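Local coordinates for RNA polymerase II subunit B1 CTD phosphatase RTR1 (Saccharomyces cerevisiae, PDB 5C2Y), which dephosphorylates the repeat-bearing C-terminal domain of the largest RNA polymerase II subunit and so regulates its phosphorylation state during transcription, at residues A171-E174 / D175-L179; P93-M96 / N97-T100; T8-D11 / I12-A16; Q151-H154 / D155-K159. All coordinates share one frame; numbering follows the deposited sequence.

Interaction 1 (A171-E174 / D175-L179)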
ATOM      1  N   ALA A 171      -5.774 -18.860  13.809  1.00 50.13           N
ATOM      2  CA  ALA A 171      -6.221 -18.847  15.212  1.00 45.04           C
ATOM      3  C   ALA A 171      -6.997 -20.114  15.608  1.00 42.82           C
ATOM      4  O   ALA A 171      -7.758 -20.681  14.811  1.00 35.56           O
ATOM      5  CB  ALA A 171      -7.066 -17.604  15.492  1.00 36.88           C
ATOM      6  N   SER A 172      -6.762 -20.552  16.842  1.00 46.73           N
ATOM      7  CA  SER A 172      -7.384 -21.747  17.405  1.00 44.95           C
ATOM      8  C   SER A 172      -8.794 -21.479  17.907  1.00 41.31           C
ATOM      9  O   SER A 172      -9.215 -20.338  18.035  1.00 42.80           O
ATOM     10  CB  SER A 172      -6.555 -22.272  18.571  1.00 43.60           C
ATOM     11  OG  SER A 172      -6.815 -21.481  19.730  1.00 43.86           O
ATOM     12  N   GLU A 173      -9.505 -22.541  18.247  1.00 41.56           N
ATOM     13  CA  GLU A 173     -10.843 -22.403  18.794  1.00 38.37           C
ATOM     14  C   GLU A 173     -10.797 -21.702  20.148  1.00 37.43           C
ATOM     15  O   GLU A 173     -11.670 -20.902  20.492  1.00 38.36           O
ATOM     16  CB  GLU A 173     -11.499 -23.773  18.914  1.00 30.41           C
ATOM     17  CG  GLU A 173     -12.859 -23.729  19.547  1.00 34.34           C
ATOM     18  CD  GLU A 173     -13.466 -25.090  19.702  1.00 31.98           C
ATOM     19  OE1 GLU A 173     -14.015 -25.595  18.700  1.00 34.84           O
ATOM     20  OE2 GLU A 173     -13.387 -25.660  20.811  1.00 34.32           O
ATOM     21  N   GLU A 174      -9.758 -21.995  20.917  1.00 47.06           N
ATOM     22  CA  GLU A 174      -9.612 -21.377  22.227  1.00 45.51           C
ATOM     23  C   GLU A 174      -9.374 -19.879  22.038  1.00 44.97           C
ATOM     24  O   GLU A 174      -9.927 -19.048  22.773  1.00 46.26           O
ATOM     25  CB  GLU A 174      -8.471 -22.018  23.008  1.00 43.41           C
ATOM     26  CG  GLU A 174      -8.017 -21.176  24.177  1.00 55.01           C
ATOM     27  CD  GLU A 174      -6.720 -21.659  24.797  1.00 62.24           C
ATOM     28  OE1 GLU A 174      -5.969 -22.405  24.123  1.00 61.07           O
ATOM     29  OE2 GLU A 174      -6.440 -21.255  25.948  1.00 65.66           O
ATOM     30  N   ASP A 175      -8.561 -19.544  21.034  1.00 47.38           N
ATOM     31  CA  ASP A 175      -8.331 -18.148  20.634  1.00 45.16           C
ATOM     32  C   ASP A 175      -9.634 -17.485  20.186  1.00 43.08           C
ATOM     33  O   ASP A 175     -10.052 -16.473  20.747  1.00 46.24           O
ATOM     34  CB  ASP A 175      -7.283 -18.073  19.510  1.00 51.85           C
ATOM     35  CG  ASP A 175      -5.866 -18.384  20.001  1.00 55.61           C
ATOM     36  OD1 ASP A 175      -5.631 -18.289  21.226  1.00 62.68           O
ATOM     37  OD2 ASP A 175      -4.995 -18.742  19.168  1.00 55.72           O
ATOM     38  N   ILE A 176     -10.268 -18.077  19.176  1.00 42.34           N
ATOM     39  CA  ILE A 176     -11.583 -17.655  18.693  1.00 40.67           C
ATOM     40  C   ILE A 176     -12.580 -17.391  19.810  1.00 41.47           C
ATOM     41  O   ILE A 176     -13.249 -16.365  19.815  1.00 47.76           O
ATOM     42  CB  ILE A 176     -12.223 -18.721  17.785  1.00 40.33           C
ATOM     43  CG1 ILE A 176     -11.488 -18.866  16.464  1.00 39.88           C
ATOM     44  CG2 ILE A 176     -13.652 -18.371  17.481  1.00 40.20           C
ATOM     45  CD1 ILE A 176     -12.086 -19.988  15.622  1.00 39.00           C
ATOM     46  N   LYS A 177     -12.703 -18.340  20.734  1.00 45.24           N
ATOM     47  CA  LYS A 177     -13.763 -18.283  21.742  1.00 49.85           C
ATOM     48  C   LYS A 177     -13.617 -17.058  22.654  1.00 48.51           C
ATOM     49  O   LYS A 177     -14.617 -16.460  23.067  1.00 49.38           O
ATOM     50  CB  LYS A 177     -13.788 -19.574  22.577  1.00 40.13           C
ATOM     51  CG  LYS A 177     -14.739 -20.656  22.058  1.00 36.85           C
ATOM     52  CD  LYS A 177     -14.612 -21.973  22.856  1.00 32.95           C
ATOM     53  CE  LYS A 177     -15.962 -22.705  23.034  1.00 40.00           C
ATOM     54  NZ  LYS A 177     -15.864 -24.221  23.238  1.00 36.11           N
ATOM     55  N   SER A 178     -12.373 -16.685  22.950  1.00 46.83           N
ATOM     56  CA  SER A 178     -12.097 -15.547  23.824  1.00 51.02           C
ATOM     57  C   SER A 178     -12.875 -14.295  23.406  1.00 59.61           C
ATOM     58  O   SER A 178     -13.479 -13.623  24.247  1.00 67.03           O
ATOM     59  CB  SER A 178     -10.606 -15.233  23.833  1.00 44.60           C
ATOM     60  OG  SER A 178     -10.280 -14.391  22.740  1.00 48.69           O
ATOM     61  N   LEU A 179     -12.868 -14.009  22.104  1.00 54.04           N
ATOM     62  CA  LEU A 179     -13.479 -12.806  21.544  1.00 48.71           C
ATOM     63  C   LEU A 179     -14.981 -12.701  21.766  1.00 57.36           C
ATOM     64  O   LEU A 179     -15.499 -11.598  21.937  1.00 63.69           O
ATOM     65  CB  LEU A 179     -13.181 -12.731  20.058  1.00 47.71           C
ATOM     66  CG  LEU A 179     -11.685 -12.932  19.857  1.00 52.59           C
ATOM     67  CD1 LEU A 179     -11.310 -12.918  18.392  1.00 49.18           C
ATOM     68  CD2 LEU A 179     -10.942 -11.854  20.618  1.00 56.82           C
TER
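A capping box opens helix 173-180, with Ser172 at the N-cap and Asp175 three residues on, each side chain addressing the other's backbone nitrogen. The stronger half is Asp175 N to Ser172 OG, 2.9 Å with an N-H...O angle of 167°. In return Ser172 N reaches Asp175 OD2 across 3.4 Å, a straight but weak bond. Two torsions make the exchange possible: the hydroxyl of Ser172 is folded between its own N and carbonyl carbon (chi1 78°), while Asp175 CG swings beside its backbone N (chi1 -72°), turning the carboxylate back to the start of the helix. Ala171 adds a methyl, its CB 4.1 Å from Asp175 CB. The first full helical bond runs from Ile176 N to Ser172 O at 2.7 Å, and CG1 of Ile176 lies near that same oxygen. One residue on, the side chains of Glu173 and Lys177, four apart, lie side by side and point the same way, yet OE2 and NZ stay 3.8 Å apart, so the salt bridge is long. Ser178 OG donates back to Asp175 O at 2.9 Å. Mutual N-H and side-chain capping of this sort is the classic signature of a helix N-terminus.

Interaction 2 (P93-M96 / N97-T100)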
ATOM      1  N   PRO A  93      15.776  12.934   6.146  1.00 30.97           N
ATOM      2  CA  PRO A  93      16.078  12.341   4.835  1.00 28.01           C
ATOM      3  C   PRO A  93      17.412  12.786   4.254  1.00 25.29           C
ATOM      4  O   PRO A  93      17.916  12.116   3.364  1.00 25.11           O
ATOM      5  CB  PRO A  93      14.935  12.830   3.946  1.00 24.17           C
ATOM      6  CG  PRO A  93      13.874  13.281   4.862  1.00 23.63           C
ATOM      7  CD  PRO A  93      14.549  13.743   6.117  1.00 27.55           C
ATOM      8  N   PHE A  94      17.965  13.901   4.724  1.00 28.50           N
ATOM      9  CA  PHE A  94      19.260  14.360   4.222  1.00 27.24           C
ATOM     10  C   PHE A  94      20.399  13.995   5.171  1.00 26.32           C
ATOM     11  O   PHE A  94      21.545  14.349   4.921  1.00 27.43           O
ATOM     12  CB  PHE A  94      19.245  15.876   3.987  1.00 28.13           C
ATOM     13  CG  PHE A  94      18.201  16.330   2.996  1.00 24.37           C
ATOM     14  CD1 PHE A  94      18.484  16.372   1.643  1.00 20.75           C
ATOM     15  CD2 PHE A  94      16.946  16.705   3.422  1.00 24.46           C
ATOM     16  CE1 PHE A  94      17.543  16.777   0.745  1.00 23.64           C
ATOM     17  CE2 PHE A  94      15.985  17.116   2.521  1.00 24.91           C
ATOM     18  CZ  PHE A  94      16.281  17.151   1.186  1.00 27.16           C
ATOM     19  N   SER A  95      20.092  13.284   6.256  1.00 25.93           N
ATOM     20  CA  SER A  95      21.121  12.922   7.228  1.00 27.88           C
ATOM     21  C   SER A  95      21.797  11.604   6.901  1.00 27.91           C
ATOM     22  O   SER A  95      21.144  10.572   6.826  1.00 29.37           O
ATOM     23  CB  SER A  95      20.545  12.833   8.633  1.00 27.79           C
ATOM     24  OG  SER A  95      21.482  12.201   9.486  1.00 32.46           O
ATOM     25  N   MET A  96      23.111  11.647   6.721  1.00 28.49           N
ATOM     26  CA  MET A  96      23.885  10.452   6.447  1.00 23.01           C
ATOM     27  C   MET A  96      24.065   9.628   7.726  1.00 31.28           C
ATOM     28  O   MET A  96      24.213   8.407   7.662  1.00 28.52           O
ATOM     29  CB  MET A  96      25.234  10.816   5.849  1.00 19.98           C
ATOM     30  CG  MET A  96      26.004   9.636   5.321  1.00 27.83           C
ATOM     31  SD  MET A  96      25.107   8.740   4.038  1.00 35.60           S
ATOM     32  CE  MET A  96      26.146   7.305   3.815  1.00 30.80           C
ATOM     33  N   ASN A  97      24.045  10.287   8.889  1.00 32.47           N
ATOM     34  CA  ASN A  97      24.055   9.548  10.148  1.00 29.77           C
ATOM     35  C   ASN A  97      22.833   8.659  10.219  1.00 32.57           C
ATOM     36  O   ASN A  97      22.941   7.462  10.516  1.00 32.08           O
ATOM     37  CB  ASN A  97      24.078  10.479  11.365  1.00 34.09           C
ATOM     38  CG  ASN A  97      25.474  11.007  11.691  1.00 38.48           C
ATOM     39  OD1 ASN A  97      26.484  10.655  11.051  1.00 35.56           O
ATOM     40  ND2 ASN A  97      25.536  11.834  12.719  1.00 33.50           N
ATOM     41  N   ASP A  98      21.671   9.254   9.940  1.00 30.78           N
ATOM     42  CA  ASP A  98      20.407   8.531   9.998  1.00 28.98           C
ATOM     43  C   ASP A  98      20.409   7.412   8.961  1.00 28.41           C
ATOM     44  O   ASP A  98      19.926   6.318   9.218  1.00 28.70           O
ATOM     45  CB  ASP A  98      19.220   9.482   9.796  1.00 27.41           C
ATOM     46  CG  ASP A  98      18.892  10.286  11.055  1.00 34.10           C
ATOM     47  OD1 ASP A  98      19.740  10.358  11.979  1.00 41.01           O
ATOM     48  OD2 ASP A  98      17.777  10.846  11.144  1.00 34.18           O
ATOM     49  N   THR A  99      20.975   7.681   7.795  1.00 28.33           N
ATOM     50  CA  THR A  99      21.066   6.662   6.763  1.00 30.42           C
ATOM     51  C   THR A  99      22.014   5.555   7.213  1.00 27.67           C
ATOM     52  O   THR A  99      21.706   4.374   7.060  1.00 24.99           O
ATOM     53  CB  THR A  99      21.521   7.273   5.418  1.00 29.97           C
ATOM     54  OG1 THR A  99      20.421   7.988   4.837  1.00 24.92           O
ATOM     55  CG2 THR A  99      22.015   6.179   4.446  1.00 32.05           C
ATOM     56  N   THR A 100      23.146   5.949   7.799  1.00 28.87           N
ATOM     57  CA  THR A 100      24.133   5.008   8.330  1.00 27.52           C
ATOM     58  C   THR A 100      23.554   4.098   9.409  1.00 31.17           C
ATOM     59  O   THR A 100      23.861   2.908   9.423  1.00 32.72           O
ATOM     60  CB  THR A 100      25.359   5.740   8.929  1.00 28.03           C
ATOM     61  OG1 THR A 100      25.947   6.586   7.937  1.00 34.18           O
ATOM     62  CG2 THR A 100      26.404   4.752   9.370  1.00 28.05           C
TER
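The flat carbonyl group of Met96 is met on both faces by one residue, Thr100: its backbone N comes in from one side of the plane and its OG1 from the opposite side. Thr100 N to Met96 O measures 2.7 Å, with the donor tilted 31° from the plane. Thr100 OG1, 2.5 Å from Met96 O, stands above the plane and not on a lone pair, so two bonds grip this oxygen. The hydroxyl gets there because chi1 of Thr100 (-57°) lays OG1 beside the backbone N, over the preceding turn. The Met96 side chain, bent at chi2, folds across the helix surface and brings SD within 4.0 Å of Thr99 CG2. At the N-cap, Ser95 OG takes the N-H of Asp98 at 3.0 Å in a nearly straight bond (170°), and Ser95 O accepts from Thr99 N at 3.1 Å. The carboxylate of Asp98 lies beside Ser95 OG and CB, but its OD2 bonds Asp92 N, just upstream, which ties the approaching loop to the helix. Within the predicted RTR1-type zinc finger, this surface turn therefore joins the loop after helix 62-74 to helix 96-104, with Arg91 lying against Asp98 and Thr99.

Interaction 3 (T8-D11 / I12-A16)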
ATOM      1  N   THR A   8     -11.502   5.197   0.010  1.00 43.41           N
ATOM      2  CA  THR A   8     -12.270   4.001  -0.313  1.00 40.53           C
ATOM      3  C   THR A   8     -12.062   3.663  -1.774  1.00 37.62           C
ATOM      4  O   THR A   8     -11.547   4.487  -2.532  1.00 39.58           O
ATOM      5  CB  THR A   8     -13.764   4.187  -0.040  1.00 43.02           C
ATOM      6  OG1 THR A   8     -14.278   5.223  -0.889  1.00 51.34           O
ATOM      7  CG2 THR A   8     -14.001   4.543   1.435  1.00 39.79           C
ATOM      8  N   ILE A   9     -12.459   2.454  -2.162  1.00 37.26           N
ATOM      9  CA  ILE A   9     -12.306   2.000  -3.542  1.00 37.46           C
ATOM     10  C   ILE A   9     -13.051   2.945  -4.461  1.00 39.02           C
ATOM     11  O   ILE A   9     -12.681   3.128  -5.623  1.00 37.71           O
ATOM     12  CB  ILE A   9     -12.810   0.554  -3.731  1.00 34.24           C
ATOM     13  CG1 ILE A   9     -11.867  -0.416  -3.013  1.00 35.73           C
ATOM     14  CG2 ILE A   9     -12.916   0.201  -5.201  1.00 26.15           C
ATOM     15  CD1 ILE A   9     -12.168  -1.883  -3.248  1.00 31.31           C
ATOM     16  N   GLU A  10     -14.079   3.590  -3.922  1.00 40.68           N
ATOM     17  CA  GLU A  10     -14.819   4.539  -4.724  1.00 44.00           C
ATOM     18  C   GLU A  10     -14.018   5.832  -4.901  1.00 47.14           C
ATOM     19  O   GLU A  10     -13.985   6.397  -6.005  1.00 46.50           O
ATOM     20  CB  GLU A  10     -16.190   4.812  -4.111  1.00 45.61           C
ATOM     21  CG  GLU A  10     -17.132   5.579  -5.044  1.00 57.97           C
ATOM     22  CD  GLU A  10     -17.359   4.886  -6.389  1.00 60.83           C
ATOM     23  OE1 GLU A  10     -17.177   3.644  -6.466  1.00 56.71           O
ATOM     24  OE2 GLU A  10     -17.715   5.589  -7.369  1.00 60.18           O
ATOM     25  N   ASP A  11     -13.371   6.292  -3.831  1.00 41.84           N
ATOM     26  CA  ASP A  11     -12.498   7.468  -3.917  1.00 41.62           C
ATOM     27  C   ASP A  11     -11.414   7.285  -4.969  1.00 40.33           C
ATOM     28  O   ASP A  11     -11.128   8.188  -5.747  1.00 38.67           O
ATOM     29  CB  ASP A  11     -11.851   7.759  -2.567  1.00 40.88           C
ATOM     30  CG  ASP A  11     -12.870   7.935  -1.466  1.00 51.32           C
ATOM     31  OD1 ASP A  11     -14.089   7.779  -1.742  1.00 52.53           O
ATOM     32  OD2 ASP A  11     -12.450   8.271  -0.335  1.00 51.07           O
ATOM     33  N   ILE A  12     -10.823   6.096  -4.977  1.00 37.31           N
ATOM     34  CA  ILE A  12      -9.809   5.723  -5.948  1.00 36.02           C
ATOM     35  C   ILE A  12     -10.359   5.722  -7.373  1.00 38.12           C
ATOM     36  O   ILE A  12      -9.660   6.087  -8.323  1.00 37.60           O
ATOM     37  CB  ILE A  12      -9.242   4.339  -5.599  1.00 31.38           C
ATOM     38  CG1 ILE A  12      -8.580   4.414  -4.228  1.00 34.25           C
ATOM     39  CG2 ILE A  12      -8.253   3.890  -6.619  1.00 27.84           C
ATOM     40  CD1 ILE A  12      -8.178   3.112  -3.697  1.00 31.70           C
ATOM     41  N   LYS A  13     -11.616   5.310  -7.515  1.00 39.40           N
ATOM     42  CA  LYS A  13     -12.234   5.196  -8.827  1.00 39.14           C
ATOM     43  C   LYS A  13     -12.640   6.577  -9.329  1.00 43.30           C
ATOM     44  O   LYS A  13     -12.504   6.874 -10.517  1.00 47.23           O
ATOM     45  CB  LYS A  13     -13.453   4.268  -8.782  1.00 43.23           C
ATOM     46  CG  LYS A  13     -13.174   2.759  -8.775  1.00 35.03           C
ATOM     47  CD  LYS A  13     -14.494   2.033  -8.589  1.00 35.10           C
ATOM     48  CE  LYS A  13     -14.347   0.536  -8.343  1.00 39.19           C
ATOM     49  NZ  LYS A  13     -15.540   0.023  -7.579  1.00 35.96           N
ATOM     50  N   GLU A  14     -13.125   7.418  -8.417  1.00 37.31           N
ATOM     51  CA  GLU A  14     -13.605   8.753  -8.762  1.00 41.30           C
ATOM     52  C   GLU A  14     -12.468   9.754  -8.946  1.00 42.07           C
ATOM     53  O   GLU A  14     -12.474  10.544  -9.889  1.00 44.58           O
ATOM     54  CB  GLU A  14     -14.578   9.275  -7.687  1.00 47.95           C
ATOM     55  CG  GLU A  14     -16.013   8.726  -7.791  1.00 58.55           C
ATOM     56  CD  GLU A  14     -16.785   8.792  -6.463  1.00 67.66           C
ATOM     57  OE1 GLU A  14     -16.197   9.258  -5.454  1.00 67.25           O
ATOM     58  OE2 GLU A  14     -17.972   8.364  -6.427  1.00 58.46           O
ATOM     59  N   THR A  15     -11.492   9.717  -8.047  1.00 42.72           N
ATOM     60  CA  THR A  15     -10.437  10.721  -8.021  1.00 37.84           C
ATOM     61  C   THR A  15      -9.338  10.451  -9.060  1.00 42.83           C
ATOM     62  O   THR A  15      -8.637  11.374  -9.458  1.00 45.58           O
ATOM     63  CB  THR A  15      -9.802  10.805  -6.613  1.00 40.59           C
ATOM     64  OG1 THR A  15     -10.836  10.751  -5.616  1.00 40.59           O
ATOM     65  CG2 THR A  15      -8.982  12.080  -6.440  1.00 36.33           C
ATOM     66  N   ALA A  16      -9.197   9.206  -9.519  1.00 41.45           N
ATOM     67  CA  ALA A  16      -8.076   8.860 -10.401  1.00 39.37           C
ATOM     68  C   ALA A  16      -8.464   8.200 -11.716  1.00 39.44           C
ATOM     69  O   ALA A  16      -7.781   8.364 -12.726  1.00 44.58           O
ATOM     70  CB  ALA A  16      -7.099   7.944  -9.665  1.00 37.00           C
TER
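Lys13 runs back along the helix over the carbonyl of Ile9: its CB and CG lie close to Ile9 O, CG at 3.2 Å. CD is still near Ile9 O and 3.8 Å from Glu10 OE1, and CE then reaches the CG2 methyl of Ile9 at 3.5 Å. The extended chain lays its methylenes along Ile9, and NZ ends beside both that methyl and the Glu10 carboxylate; NZ is 4.1 Å from Glu10 OE1, beyond a salt bridge. With an alanine here, Ile9 CG2 would probably lose the cover given by CE, and the Glu10 carboxylate its nearby positive charge. Further along, Thr15 N and Thr15 OG1 reach Asp11 O from opposite faces of its plane, OG1 at 2.6 Å, because chi1 of Thr15 (-42°) sets the hydroxyl beside the backbone N. Ile12 N donates to Thr8 O at 3.0 Å, and the side chains of Ile9 and Ile12 pack on helix 50-56. Thr8 OG1 bonds Asp11 OD1 at 2.7 Å from above the carboxylate plane, and Thr8 N donates weakly to Asp11 OD2. An acid at N3 accepting from the N-cap N-H in this way is typical of a helix's first turn.

Interaction 4 (Q151-H154 / D155-K159). With SO4 (sulfate ion), chain D.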
ATOM      1  N   GLN A 151     -12.512  -8.258 -15.373  1.00 62.20           N
ATOM      2  CA  GLN A 151     -12.480  -7.958 -13.944  1.00 64.05           C
ATOM      3  C   GLN A 151     -12.058  -9.171 -13.136  1.00 63.60           C
ATOM      4  O   GLN A 151     -11.125  -9.102 -12.335  1.00 62.26           O
ATOM      5  CB  GLN A 151     -13.846  -7.484 -13.458  1.00 67.27           C
ATOM      6  CG  GLN A 151     -13.879  -7.210 -11.982  1.00 61.93           C
ATOM      7  CD  GLN A 151     -13.473  -5.783 -11.669  1.00 70.43           C
ATOM      8  OE1 GLN A 151     -13.766  -4.850 -12.429  1.00 69.97           O
ATOM      9  NE2 GLN A 151     -12.768  -5.608 -10.561  1.00 74.03           N
ATOM     10  N   ASP A 152     -12.745 -10.281 -13.375  1.00 64.23           N
ATOM     11  CA  ASP A 152     -12.457 -11.532 -12.691  1.00 62.36           C
ATOM     12  C   ASP A 152     -11.002 -11.938 -12.880  1.00 58.96           C
ATOM     13  O   ASP A 152     -10.364 -12.429 -11.946  1.00 60.15           O
ATOM     14  CB  ASP A 152     -13.376 -12.650 -13.193  1.00 66.61           C
ATOM     15  CG  ASP A 152     -14.831 -12.428 -12.820  1.00 78.65           C
ATOM     16  OD1 ASP A 152     -15.292 -11.261 -12.843  1.00 79.40           O
ATOM     17  OD2 ASP A 152     -15.510 -13.427 -12.492  1.00 81.37           O
ATOM     18  N   LYS A 153     -10.482 -11.729 -14.087  1.00 56.46           N
ATOM     19  CA  LYS A 153      -9.103 -12.104 -14.398  1.00 55.47           C
ATOM     20  C   LYS A 153      -8.108 -11.215 -13.645  1.00 54.02           C
ATOM     21  O   LYS A 153      -7.142 -11.714 -13.066  1.00 54.45           O
ATOM     22  CB  LYS A 153      -8.842 -12.030 -15.910  1.00 55.45           C
ATOM     23  CG  LYS A 153      -7.483 -12.586 -16.327  1.00 50.68           C
ATOM     24  CD  LYS A 153      -7.162 -12.218 -17.767  1.00 55.62           C
ATOM     25  CE  LYS A 153      -5.968 -12.998 -18.295  1.00 55.24           C
ATOM     26  NZ  LYS A 153      -4.684 -12.555 -17.696  1.00 52.84           N
ATOM     27  N   HIS A 154      -8.350  -9.904 -13.648  1.00 55.86           N
ATOM     28  CA  HIS A 154      -7.466  -8.963 -12.960  1.00 50.29           C
ATOM     29  C   HIS A 154      -7.526  -9.161 -11.448  1.00 49.08           C
ATOM     30  O   HIS A 154      -6.521  -9.018 -10.757  1.00 47.98           O
ATOM     31  CB  HIS A 154      -7.823  -7.523 -13.328  1.00 50.12           C
ATOM     32  CG  HIS A 154      -7.576  -7.192 -14.766  1.00 48.81           C
ATOM     33  ND1 HIS A 154      -8.463  -6.462 -15.527  1.00 46.00           N
ATOM     34  CD2 HIS A 154      -6.535  -7.490 -15.581  1.00 51.38           C
ATOM     35  CE1 HIS A 154      -7.985  -6.329 -16.751  1.00 49.90           C
ATOM     36  NE2 HIS A 154      -6.816  -6.944 -16.811  1.00 50.82           N
ATOM     37  N   ASP A 155      -8.708  -9.508 -10.946  1.00 49.01           N
ATOM     38  CA  ASP A 155      -8.890  -9.845  -9.544  1.00 46.71           C
ATOM     39  C   ASP A 155      -7.968 -10.967  -9.086  1.00 51.53           C
ATOM     40  O   ASP A 155      -7.587 -11.038  -7.912  1.00 53.42           O
ATOM     41  CB  ASP A 155     -10.334 -10.248  -9.295  1.00 50.64           C
ATOM     42  CG  ASP A 155     -11.255  -9.077  -9.315  1.00 59.65           C
ATOM     43  OD1 ASP A 155     -10.732  -7.953  -9.411  1.00 60.10           O
ATOM     44  OD2 ASP A 155     -12.489  -9.268  -9.227  1.00 71.19           O
ATOM     45  N   ILE A 156      -7.618 -11.849 -10.013  1.00 47.12           N
ATOM     46  CA  ILE A 156      -6.776 -12.992  -9.701  1.00 48.82           C
ATOM     47  C   ILE A 156      -5.312 -12.699 -10.009  1.00 46.68           C
ATOM     48  O   ILE A 156      -4.418 -13.054  -9.234  1.00 45.96           O
ATOM     49  CB  ILE A 156      -7.240 -14.230 -10.478  1.00 49.06           C
ATOM     50  CG1 ILE A 156      -8.676 -14.571 -10.072  1.00 51.67           C
ATOM     51  CG2 ILE A 156      -6.318 -15.399 -10.229  1.00 43.49           C
ATOM     52  CD1 ILE A 156      -9.265 -15.742 -10.815  1.00 51.08           C
ATOM     53  N   ASP A 157      -5.068 -12.031 -11.130  1.00 44.49           N
ATOM     54  CA  ASP A 157      -3.703 -11.712 -11.532  1.00 44.27           C
ATOM     55  C   ASP A 157      -3.017 -10.715 -10.607  1.00 41.03           C
ATOM     56  O   ASP A 157      -1.793 -10.636 -10.569  1.00 39.33           O
ATOM     57  CB  ASP A 157      -3.706 -11.176 -12.954  1.00 45.90           C
ATOM     58  CG  ASP A 157      -3.980 -12.259 -13.969  1.00 50.74           C
ATOM     59  OD1 ASP A 157      -3.472 -13.394 -13.785  1.00 49.17           O
ATOM     60  OD2 ASP A 157      -4.722 -11.979 -14.933  1.00 53.82           O
ATOM     61  N   PHE A 158      -3.811  -9.949  -9.869  1.00 44.48           N
ATOM     62  CA  PHE A 158      -3.270  -8.930  -8.989  1.00 38.92           C
ATOM     63  C   PHE A 158      -3.808  -9.098  -7.584  1.00 39.45           C
ATOM     64  O   PHE A 158      -3.821  -8.157  -6.796  1.00 39.42           O
ATOM     65  CB  PHE A 158      -3.575  -7.545  -9.546  1.00 39.10           C
ATOM     66  CG  PHE A 158      -2.910  -7.290 -10.863  1.00 35.25           C
ATOM     67  CD1 PHE A 158      -1.527  -7.232 -10.946  1.00 31.39           C
ATOM     68  CD2 PHE A 158      -3.655  -7.153 -12.017  1.00 33.06           C
ATOM     69  CE1 PHE A 158      -0.897  -7.022 -12.158  1.00 35.40           C
ATOM     70  CE2 PHE A 158      -3.034  -6.943 -13.234  1.00 34.13           C
ATOM     71  CZ  PHE A 158      -1.650  -6.875 -13.306  1.00 31.77           C
ATOM     72  N   LYS A 159      -4.246 -10.318  -7.290  1.00 41.10           N
ATOM     73  CA  LYS A 159      -4.532 -10.740  -5.924  1.00 39.97           C
ATOM     74  C   LYS A 159      -3.361 -10.417  -5.016  1.00 39.30           C
ATOM     75  O   LYS A 159      -2.199 -10.677  -5.360  1.00 35.46           O
ATOM     76  CB  LYS A 159      -4.827 -12.244  -5.869  1.00 43.30           C
ATOM     77  CG  LYS A 159      -5.147 -12.784  -4.484  1.00 37.74           C
ATOM     78  CD  LYS A 159      -5.830 -14.146  -4.565  1.00 33.32           C
ATOM     79  CE  LYS A 159      -6.323 -14.570  -3.192  1.00 32.35           C
ATOM     80  NZ  LYS A 159      -7.799 -14.737  -3.157  1.00 42.36           N
TER
HETATM   81  S   SO4 D 302      -9.871 -11.352  -2.085  0.67 53.66           S
HETATM   82  O1  SO4 D 302     -10.264 -11.640  -0.705  0.67 49.06           O
HETATM   83  O2  SO4 D 302      -8.446 -11.621  -2.256  0.67 43.35           O
HETATM   84  O3  SO4 D 302     -10.173  -9.950  -2.371  0.67 54.07           O
HETATM   85  O4  SO4 D 302     -10.631 -12.182  -3.016  0.67 51.25           O
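The short helix 151-157 carries an i to i+4 salt bridge on its surface, with Lys153 and Asp157 facing each other one turn apart. Lys153 NZ bonds Asp157 OD2 at 2.8 Å, coming to the syn side of the carboxylate and 29° out of its plane. The lysine chain is extended as far as CE and bends at chi4 (-72°), which brings NZ to OD2, while its CG also lies against that oxygen. In the backbone, Lys153 O takes two donors: Asp157 N, 2.9 Å away in the carbonyl plane, and Ile156 N, 3.1 Å away and well above it. A second i to i+4 pair is looser, since Gln151 NE2 reaches Asp155 OD1 only weakly, with amide and carboxylate planes 62° apart. The place of OD1 is less certain, but it also has Arg58 as its salt-bridge partner. An asparagine in place of Asp155 would probably leave the Arg58 guanidinium without its opposing charge here. His154, the buried member, has ND1 hydrogen-bonded to Asp148. Phe158, the first residue to leave helical backbone angles, still gives its N-H to His154 O at 3.0 Å, and its ring CE2 comes to 4.3 Å from His154 CD2. Beyond the helix end sits a sulfate ion, probably from the crystallisation liquor: Lys54 NZ is one donor to it, and Lys159 NZ makes a weak 3.3 Å bond to its O2.

All four contacts are separate local helix turns, in series along the chain as interactions 3, 2, 4 and 1, and none touches another. Interactions 3 and 4 are the nearest pair, with centres 18 Å apart and nearest atoms about 7 Å. Helix 50-56 lies near both: it packs on Ile9 and Ile12, and its Lys54 also bonds the sulfate, probably a crystallisation ion, that Lys159 reaches weakly. Interaction 2 lies on the opposite side of the chain's centre from both, its centre 36 Å from that of interaction 3. Interaction 1, near the C-terminus, is 44 Å from interaction 2 between centres. All lie away from the zinc ion bound by Cys78, Cys83, Cys117 and His121.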